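Local coordinates for putative NAD(P)H-flavin oxidoreductase (Neisseria meningitidis serogroup A / serotype 4A, PDB 6WT2), which binds FMN and probably uses NAD(P)H to reduce nitro compounds such as chloramphenicol, as do NfsB-type nitroreductases, at residues Y25-I31 against A79-H85. Residues are numbered along the deposited sequence; the frame is centred on the assembly and turned at random.
Sequences YDAARKI and ALDTASH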
# COMPACT_ATOMS: atom_id res chain seq x y z
N TYR A 25 17.37 16.32 -2.03
CA TYR A 25 16.74 16.95 -3.18
C TYR A 25 17.47 18.23 -3.54
O TYR A 25 18.23 18.79 -2.75
CB TYR A 25 15.28 17.27 -2.88
CG TYR A 25 14.42 16.06 -2.61
CD1 TYR A 25 13.84 15.36 -3.67
CD2 TYR A 25 14.16 15.62 -1.31
CE1 TYR A 25 13.02 14.25 -3.45
CE2 TYR A 25 13.35 14.52 -1.08
CZ TYR A 25 12.78 13.84 -2.15
OH TYR A 25 11.96 12.76 -1.93
N ASP A 26 17.23 18.69 -4.77
CA ASP A 26 17.68 20.01 -5.20
C ASP A 26 16.77 21.06 -4.57
O ASP A 26 15.61 21.22 -4.97
CB ASP A 26 17.66 20.09 -6.73
CG ASP A 26 18.24 21.40 -7.25
OD1 ASP A 26 18.24 22.42 -6.52
OD2 ASP A 26 18.70 21.42 -8.41
N ALA A 27 17.30 21.80 -3.59
CA ALA A 27 16.47 22.74 -2.84
C ALA A 27 15.90 23.86 -3.70
O ALA A 27 14.91 24.48 -3.31
CB ALA A 27 17.29 23.34 -1.69
N ALA A 28 16.49 24.14 -4.86
CA ALA A 28 15.98 25.21 -5.70
C ALA A 28 14.86 24.78 -6.64
O ALA A 28 14.20 25.64 -7.22
CB ALA A 28 17.12 25.84 -6.50
N ARG A 29 14.61 23.47 -6.79
CA ARG A 29 13.68 22.97 -7.79
C ARG A 29 12.33 22.64 -7.15
O ARG A 29 12.24 21.73 -6.32
CB ARG A 29 14.26 21.75 -8.49
CG ARG A 29 15.30 22.09 -9.53
CD ARG A 29 14.77 21.76 -10.91
NE ARG A 29 15.15 20.42 -11.33
CZ ARG A 29 14.45 19.68 -12.19
NH1 ARG A 29 13.31 20.12 -12.71
NH2 ARG A 29 14.89 18.48 -12.51
N LYS A 30 11.28 23.36 -7.56
CA LYS A 30 9.94 23.15 -7.04
C LYS A 30 9.08 22.40 -8.06
O LYS A 30 9.12 22.70 -9.26
CB LYS A 30 9.28 24.49 -6.68
CG LYS A 30 10.07 25.33 -5.68
CD LYS A 30 10.27 24.56 -4.38
CE LYS A 30 11.32 25.18 -3.49
NZ LYS A 30 11.48 24.37 -2.25
N ILE A 31 8.30 21.44 -7.58
CA ILE A 31 7.28 20.81 -8.41
C ILE A 31 6.19 21.84 -8.70
O ILE A 31 5.73 22.53 -7.78
CB ILE A 31 6.70 19.58 -7.70
CG1 ILE A 31 7.80 18.54 -7.41
CG2 ILE A 31 5.59 18.97 -8.51
CD1 ILE A 31 7.42 17.56 -6.32
N ALA A 79 15.78 16.07 4.21
CA ALA A 79 14.79 16.36 3.18
C ALA A 79 13.83 17.46 3.60
O ALA A 79 13.23 18.12 2.74
CB ALA A 79 14.01 15.10 2.83
N LEU A 80 13.63 17.65 4.91
CA LEU A 80 12.76 18.72 5.38
C LEU A 80 13.26 20.09 4.96
O LEU A 80 12.46 21.03 4.82
CB LEU A 80 12.61 18.62 6.90
CG LEU A 80 11.72 17.45 7.31
CD1 LEU A 80 11.79 17.17 8.79
CD2 LEU A 80 10.29 17.73 6.88
N ASP A 81 14.57 20.23 4.73
CA ASP A 81 15.13 21.47 4.24
C ASP A 81 15.12 21.58 2.72
O ASP A 81 15.13 22.70 2.19
CB ASP A 81 16.56 21.64 4.74
CG ASP A 81 16.65 21.66 6.25
OD1 ASP A 81 15.72 22.20 6.88
OD2 ASP A 81 17.65 21.15 6.80
N THR A 82 15.08 20.47 1.99
CA THR A 82 15.33 20.51 0.56
C THR A 82 14.19 20.00 -0.30
O THR A 82 14.17 20.31 -1.49
CB THR A 82 16.60 19.71 0.21
OG1 THR A 82 16.40 18.31 0.49
CG2 THR A 82 17.82 20.23 1.02
N ALA A 83 13.27 19.21 0.25
CA ALA A 83 12.20 18.64 -0.57
C ALA A 83 11.26 19.73 -1.08
O ALA A 83 10.98 20.71 -0.37
CB ALA A 83 11.41 17.59 0.22
N SER A 84 10.78 19.56 -2.31
CA SER A 84 9.74 20.43 -2.83
C SER A 84 8.45 20.30 -2.01
O SER A 84 7.90 21.30 -1.52
CB SER A 84 9.47 20.12 -4.30
OG SER A 84 8.39 20.88 -4.78
N HIS A 85 7.96 19.08 -1.86
CA HIS A 85 6.71 18.82 -1.18
C HIS A 85 6.88 17.71 -0.14
O HIS A 85 7.73 16.82 -0.29
CB HIS A 85 5.60 18.42 -2.17
CG HIS A 85 5.07 19.56 -2.99
ND1 HIS A 85 5.82 20.20 -3.94
CD2 HIS A 85 3.85 20.14 -3.00
CE1 HIS A 85 5.09 21.15 -4.50
NE2 HIS A 85 3.89 21.13 -3.96
O HOH W 1 12.59 22.11 -3.14
O HOH W 2 8.85 23.75 -0.93
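With chi1 at 175° (t), S84 extends its hydroxyl to the loop 25-31, where I31 N donates to S84 OG at 2.9 Å and 169°, a nearly linear bond. The same OG lies 2.8 Å from H85 ND1, a hydrogen bond in which either could donate; the H85 ring (chi1 m) has I31 O at its edge, 3.6 Å from H85 CE1. Y25, also m, lays its ring beside A79 and A83 (Y25 CD2 to A83 CB 3.7 Å), and its hydroxyl is hydrogen-bonded to the T201 side chain of strand 194-203. T82 (p) takes a weak hydrogen bond from Y25 N at T82 OG1 (3.4 Å, 156°). In fold terms, the loop between helices 9-16 and 33-44 is joined here to the entry of strand 85-92, where S84 and H85 face F202 in a classic beta bulge. The loop itself reverses through a type I turn (R29 N to D26 O, 3.1 Å), with D26 (chi1 t) forming an Asx turn: A28 N to D26 OD1, 3.0 Å. Bent through m, m, then t, t, K30 brings NZ to two waters: water 1, 2.7 Å from K30 NZ, has R29 O (3.2 Å) and T82 O (2.9 Å) within reach as acceptors, while water 2 (3.0 Å from K30 NZ) reaches S84 O at 2.7 Å.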